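Local structure of alpha-1,3-glucanase (7C7D) at residues G419-T425 with N455-G461; D376-W382 with A404-Y410. The protein probably hydrolyses alpha-1,3-glucan, as a thermostable glycoside hydrolase of family GH87 whose catalytic unit binds calcium. All blocks are in the same frame, centred on the assembly; numbering follows the deposited sequence.

Contact 1: G419-T425 with N455-G461; sequences GNLISDT and NTLVRTG
N420 and N455 start this contact with their amides side by side and nearly coplanar, planes 5° apart, a step of an asparagine ladder as in pectate lyase-like beta-helices. OD1 of N455 takes two bonds, one from N420 N at 2.9 Å and one from N420 ND2, the latter in the carbonyl plane. N420 OD1 turns to N396 N, while N455 ND2 returns to V417 O. Strands 421-423 and 456-458 run parallel, laced by four backbone hydrogen bonds from T456 N to N420 O through D424 N to V458 O. I422 and L457 form the tightly packed side, buried against I432, and I422 CD1 meets L457 CD2 at 3.8 Å. The other face, with L421, S423, T456 and V458, is partly exposed, although L421 CD1 touches T456 CG2 as closely. Past the strands, R459 bends at chi3 (-57°) and grips D424 side-on: R459 NE lies 2.8 Å from D424 OD1 and R459 NH2 3.0 Å from D424 OD2. V458 CG1 lies over the rim of one guanidinium face. D424 OD1 also pairs with R90, and a water accepts from T425 OG1. Directed polar bonds thus fix the register at both ends, while the I422-L457 contact between them is apolar and undirected.

Contact 2: D376-W382 with A404-Y410; sequences DDALAMW and ANGIAIY
From D377-N405 to W382-Y410 the two segments run in register, strands 379-382 and 407-410 being parallel within 3° and 4.8 Å apart at their axes. Backbone bonds begin at A378 N to N405 O and end at Y410 N to M381 O, the last 2.8 Å long. On the face of L379 and M381, the extended methionine lies alongside I409, its CG 3.7 Å from I409 CD1. The opposite face carries the polar group. With CG beside its backbone N (chi1 -68°), D377 offers OD1 to N405 twice, to ND2 at 2.8 Å and to the backbone N at 2.9 Å. Its OD2 accepts from Y410 OH at 2.8 Å, lying at the edge of the ring, and A408 CB packs against one face of the carboxylate, 3.6 Å from D377 OD2. Replacing D377 with an alanine would probably leave the Y410 hydroxyl without its acceptor and N405 ND2 without the bond that helps fix its amide, whose OD1 is held by S430 N and R475. Parallel strands stacked in register, one per turn, with L379, M381, I407 and I409 facing F393 of another strand across the interior, are typical of the right-handed beta-helix of pectate lyase-like proteins.

Overall arrangement
Both contacts join successive rungs of the same beta-helix, but on different parallel sheets. Strand 407-410 of contact 2 is followed in the chain by strand 415-423 of contact 1, and their inward side chains meet: I407 CD1 lies 3.8 Å from I422 CD1 and 3.5 Å from N420 ND2. Both are buried contacts, contact 2 the more so, with just D376 and W382 partly exposed. Their chemistry differs. In 376-382 with 404-410 the polar side-chain bonds centre on one buried carboxylate; in 419-425 with 455-461 they sit at the two ends, and at the salt-bridge end R90 and G89, next to calcium ligands S88 and Q91, join the calcium-binding region to the beta-helix.

Contact 1: G419-T425 with N455-G461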
loop_
_atom_site.group_PDB
_atom_site.type_symbol
_atom_site.label_atom_id
_atom_site.label_comp_id
_atom_site.label_asym_id
_atom_site.label_seq_id
_atom_site.Cartn_x
_atom_site.Cartn_y
_atom_site.Cartn_z
ATOM N N GLY A 419 13.579 -2.618 3.764
ATOM C CA GLY A 419 13.783 -2.232 2.385
ATOM C C GLY A 419 12.569 -1.707 1.662
ATOM O O GLY A 419 12.551 -1.726 0.433
ATOM N N ASN A 420 11.545 -1.251 2.378
ATOM C CA ASN A 420 10.343 -0.740 1.737
ATOM C C ASN A 420 10.493 0.743 1.429
ATOM O O ASN A 420 11.169 1.484 2.143
ATOM C CB ASN A 420 9.134 -0.966 2.642
ATOM C CG ASN A 420 8.930 -2.435 2.966
ATOM O OD1 ASN A 420 8.427 -3.194 2.132
ATOM N ND2 ASN A 420 9.323 -2.848 4.170
ATOM N N LEU A 421 9.853 1.165 0.342
ATOM C CA LEU A 421 9.742 2.565 -0.043
ATOM C C LEU A 421 8.289 2.958 0.164
ATOM O O LEU A 421 7.395 2.351 -0.433
ATOM C CB LEU A 421 10.135 2.753 -1.508
ATOM C CG LEU A 421 9.903 4.150 -2.086
ATOM C CD1 LEU A 421 10.712 5.208 -1.322
ATOM C CD2 LEU A 421 10.237 4.187 -3.579
ATOM N N ILE A 422 8.057 3.930 1.037
ATOM C CA ILE A 422 6.716 4.333 1.437
ATOM C C ILE A 422 6.624 5.839 1.278
ATOM O O ILE A 422 7.417 6.572 1.879
ATOM C CB ILE A 422 6.417 3.925 2.889
ATOM C CG1 ILE A 422 6.584 2.411 3.052
ATOM C CG2 ILE A 422 5.021 4.402 3.308
ATOM C CD1 ILE A 422 6.642 1.944 4.485
ATOM N N SER A 423 5.656 6.301 0.475
ATOM C CA SER A 423 5.533 7.719 0.168
ATOM C C SER A 423 4.099 8.187 0.340
ATOM O O SER A 423 3.152 7.470 -0.009
ATOM C CB SER A 423 5.967 8.031 -1.265
ATOM O OG SER A 423 7.255 7.505 -1.546
ATOM N N ASP A 424 3.960 9.406 0.865
ATOM C CA ASP A 424 2.714 10.173 0.818
ATOM C C ASP A 424 1.591 9.501 1.616
ATOM O O ASP A 424 0.622 8.979 1.058
ATOM C CB ASP A 424 2.273 10.411 -0.632
ATOM C CG ASP A 424 3.182 11.368 -1.362
ATOM O OD1 ASP A 424 3.456 12.450 -0.813
ATOM O OD2 ASP A 424 3.627 11.033 -2.483
ATOM N N THR A 425 1.724 9.549 2.938
ATOM C CA THR A 425 0.663 9.070 3.814
ATOM C C THR A 425 -0.157 10.233 4.373
ATOM O O THR A 425 0.187 11.409 4.242
ATOM C CB THR A 425 1.218 8.179 4.937
ATOM O OG1 THR A 425 2.109 8.933 5.765
ATOM C CG2 THR A 425 1.971 6.990 4.359
ATOM N N ASN A 455 14.440 1.018 5.322
ATOM C CA ASN A 455 13.247 1.597 4.721
ATOM C C ASN A 455 13.469 3.069 4.381
ATOM O O ASN A 455 14.263 3.765 5.018
ATOM C CB ASN A 455 12.057 1.458 5.676
ATOM C CG ASN A 455 11.770 0.014 6.025
ATOM O OD1 ASN A 455 11.183 -0.715 5.226
ATOM N ND2 ASN A 455 12.217 -0.418 7.204
ATOM N N THR A 456 12.754 3.537 3.359
ATOM C CA THR A 456 12.770 4.932 2.934
ATOM C C THR A 456 11.351 5.472 3.000
ATOM O O THR A 456 10.433 4.880 2.420
ATOM C CB THR A 456 13.335 5.061 1.521
ATOM O OG1 THR A 456 14.706 4.659 1.547
ATOM C CG2 THR A 456 13.262 6.500 1.033
ATOM N N LEU A 457 11.184 6.586 3.710
ATOM C CA LEU A 457 9.879 7.165 4.030
ATOM C C LEU A 457 9.866 8.597 3.517
ATOM O O LEU A 457 10.633 9.437 4.010
ATOM C CB LEU A 457 9.643 7.155 5.538
ATOM C CG LEU A 457 9.886 5.819 6.246
ATOM C CD1 LEU A 457 9.652 5.949 7.742
ATOM C CD2 LEU A 457 9.007 4.727 5.661
ATOM N N VAL A 458 9.012 8.873 2.531
ATOM C CA VAL A 458 9.026 10.136 1.795
ATOM C C VAL A 458 7.673 10.821 1.971
ATOM O O VAL A 458 6.633 10.257 1.602
ATOM C CB VAL A 458 9.322 9.907 0.306
ATOM C CG1 VAL A 458 9.368 11.235 -0.436
ATOM C CG2 VAL A 458 10.629 9.128 0.124
ATOM N N ARG A 459 7.677 12.028 2.533
ATOM C CA ARG A 459 6.445 12.794 2.738
ATOM C C ARG A 459 5.411 11.986 3.527
ATOM O O ARG A 459 4.232 11.917 3.164
ATOM C CB ARG A 459 5.865 13.312 1.414
ATOM C CG ARG A 459 6.785 14.303 0.680
ATOM C CD ARG A 459 6.171 14.800 -0.645
ATOM N NE ARG A 459 5.852 13.667 -1.510
ATOM C CZ ARG A 459 6.712 13.096 -2.349
ATOM N NH1 ARG A 459 7.930 13.599 -2.503
ATOM N NH2 ARG A 459 6.362 12.014 -3.029
ATOM N N THR A 460 5.864 11.370 4.620
ATOM C CA THR A 460 5.007 10.595 5.506
ATOM C C THR A 460 4.882 11.267 6.867
ATOM O O THR A 460 5.757 12.031 7.294
ATOM C CB THR A 460 5.482 9.136 5.659
ATOM O OG1 THR A 460 6.699 9.065 6.419
ATOM C CG2 THR A 460 5.652 8.464 4.297
ATOM N N GLY A 461 3.794 10.939 7.557
ATOM C CA GLY A 461 3.337 11.636 8.739
ATOM C C GLY A 461 2.232 12.627 8.403
ATOM O O GLY A 461 2.070 13.064 7.260
HETATM O O HOH W 1 0.743 9.980 7.732
HETATM O O HOH W 2 0.400 14.525 5.722
#

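Contact 2: D376-W382 with A404-Y410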
loop_
_atom_site.group_PDB
_atom_site.type_symbol
_atom_site.label_atom_id
_atom_site.label_comp_id
_atom_site.label_asym_id
_atom_site.label_seq_id
_atom_site.Cartn_x
_atom_site.Cartn_y
_atom_site.Cartn_z
ATOM N N ASP A 376 -6.832 2.168 3.792
ATOM C CA ASP A 376 -6.420 2.003 5.177
ATOM C C ASP A 376 -4.988 1.485 5.080
ATOM O O ASP A 376 -4.391 1.585 4.004
ATOM C CB ASP A 376 -7.361 1.010 5.860
ATOM C CG ASP A 376 -7.466 1.222 7.361
ATOM O OD1 ASP A 376 -6.421 1.272 8.039
ATOM O OD2 ASP A 376 -8.603 1.330 7.869
ATOM N N ASP A 377 -4.442 0.912 6.147
ATOM C CA ASP A 377 -3.069 0.405 6.157
ATOM C C ASP A 377 -2.769 -0.346 4.868
ATOM O O ASP A 377 -3.461 -1.308 4.529
ATOM C CB ASP A 377 -2.896 -0.571 7.320
ATOM C CG ASP A 377 -2.979 0.083 8.678
ATOM O OD1 ASP A 377 -2.518 1.227 8.846
ATOM O OD2 ASP A 377 -3.487 -0.589 9.601
ATOM N N ALA A 378 -1.716 0.056 4.151
ATOM C CA ALA A 378 -1.453 -0.619 2.883
ATOM C C ALA A 378 -1.058 -2.070 3.114
ATOM O O ALA A 378 -1.630 -2.984 2.506
ATOM C CB ALA A 378 -0.408 0.127 2.055
ATOM N N LEU A 379 -0.097 -2.295 4.014
ATOM C CA LEU A 379 0.280 -3.620 4.490
ATOM C C LEU A 379 0.188 -3.611 6.003
ATOM O O LEU A 379 0.715 -2.700 6.648
ATOM C CB LEU A 379 1.717 -3.970 4.090
ATOM C CG LEU A 379 2.022 -4.066 2.600
ATOM C CD1 LEU A 379 3.506 -4.399 2.415
ATOM C CD2 LEU A 379 1.156 -5.115 1.926
ATOM N N ALA A 380 -0.476 -4.614 6.568
ATOM C CA ALA A 380 -0.637 -4.680 8.009
ATOM C C ALA A 380 -0.435 -6.099 8.510
ATOM O O ALA A 380 -0.700 -7.077 7.803
ATOM C CB ALA A 380 -2.026 -4.194 8.450
ATOM N N MET A 381 0.034 -6.194 9.750
ATOM C CA MET A 381 0.015 -7.425 10.526
ATOM C C MET A 381 -0.750 -7.128 11.803
ATOM O O MET A 381 -0.405 -6.202 12.539
ATOM C CB MET A 381 1.435 -7.869 10.867
ATOM C CG MET A 381 2.293 -8.159 9.663
ATOM S SD MET A 381 3.800 -9.013 10.159
ATOM C CE MET A 381 4.839 -8.725 8.733
ATOM N N TRP A 382 -1.800 -7.889 12.060
ATOM C CA TRP A 382 -2.616 -7.678 13.248
ATOM C C TRP A 382 -2.692 -9.010 13.975
ATOM O O TRP A 382 -3.396 -9.922 13.535
ATOM C CB TRP A 382 -4.000 -7.172 12.857
ATOM C CG TRP A 382 -4.893 -6.855 14.012
ATOM C CD1 TRP A 382 -4.520 -6.570 15.294
ATOM C CD2 TRP A 382 -6.322 -6.793 13.983
ATOM N NE1 TRP A 382 -5.638 -6.339 16.069
ATOM C CE2 TRP A 382 -6.756 -6.467 15.284
ATOM C CE3 TRP A 382 -7.276 -6.981 12.979
ATOM C CZ2 TRP A 382 -8.106 -6.326 15.605
ATOM C CZ3 TRP A 382 -8.615 -6.840 13.298
ATOM C CH2 TRP A 382 -9.018 -6.516 14.600
ATOM N N ALA A 404 -4.523 6.159 7.730
ATOM C CA ALA A 404 -3.697 5.200 8.452
ATOM C C ALA A 404 -2.324 5.023 7.799
ATOM O O ALA A 404 -1.796 5.954 7.180
ATOM C CB ALA A 404 -4.439 3.881 8.702
ATOM N N ASN A 405 -1.717 3.860 7.962
ATOM C CA ASN A 405 -0.274 3.745 7.801
ATOM C C ASN A 405 0.127 3.158 6.451
ATOM O O ASN A 405 -0.648 2.480 5.777
ATOM C CB ASN A 405 0.274 2.864 8.924
ATOM C CG ASN A 405 -0.170 3.342 10.288
ATOM O OD1 ASN A 405 0.344 4.322 10.804
ATOM N ND2 ASN A 405 -1.148 2.659 10.869
ATOM N N GLY A 406 1.387 3.392 6.073
ATOM C CA GLY A 406 1.953 2.643 4.966
ATOM C C GLY A 406 2.117 1.181 5.332
ATOM O O GLY A 406 1.574 0.291 4.668
ATOM N N ILE A 407 2.863 0.926 6.401
ATOM C CA ILE A 407 3.000 -0.394 7.001
ATOM C C ILE A 407 2.674 -0.282 8.482
ATOM O O ILE A 407 3.209 0.594 9.171
ATOM C CB ILE A 407 4.415 -0.973 6.810
ATOM C CG1 ILE A 407 4.649 -1.288 5.335
ATOM C CG2 ILE A 407 4.614 -2.194 7.707
ATOM C CD1 ILE A 407 6.038 -1.817 4.994
ATOM N N ALA A 408 1.803 -1.165 8.970
ATOM C CA ALA A 408 1.448 -1.201 10.385
ATOM C C ALA A 408 1.664 -2.605 10.921
ATOM O O ALA A 408 1.112 -3.574 10.386
ATOM C CB ALA A 408 -0.011 -0.798 10.597
ATOM N N ILE A 409 2.452 -2.710 11.988
ATOM C CA ILE A 409 2.664 -3.964 12.697
ATOM C C ILE A 409 2.016 -3.818 14.063
ATOM O O ILE A 409 2.539 -3.106 14.930
ATOM C CB ILE A 409 4.156 -4.288 12.848
ATOM C CG1 ILE A 409 4.885 -4.198 11.495
ATOM C CG2 ILE A 409 4.335 -5.643 13.532
ATOM C CD1 ILE A 409 4.353 -5.121 10.417
ATOM N N TYR A 410 0.879 -4.485 14.267
ATOM C CA TYR A 410 0.186 -4.468 15.553
ATOM C C TYR A 410 0.466 -5.804 16.232
ATOM O O TYR A 410 -0.135 -6.826 15.889
ATOM C CB TYR A 410 -1.314 -4.255 15.375
ATOM C CG TYR A 410 -1.704 -3.053 14.550
ATOM C CD1 TYR A 410 -1.607 -1.756 15.053
ATOM C CD2 TYR A 410 -2.208 -3.225 13.268
ATOM C CE1 TYR A 410 -1.985 -0.655 14.265
ATOM C CE2 TYR A 410 -2.588 -2.155 12.491
ATOM C CZ TYR A 410 -2.481 -0.880 12.984
ATOM O OH TYR A 410 -2.874 0.164 12.174
#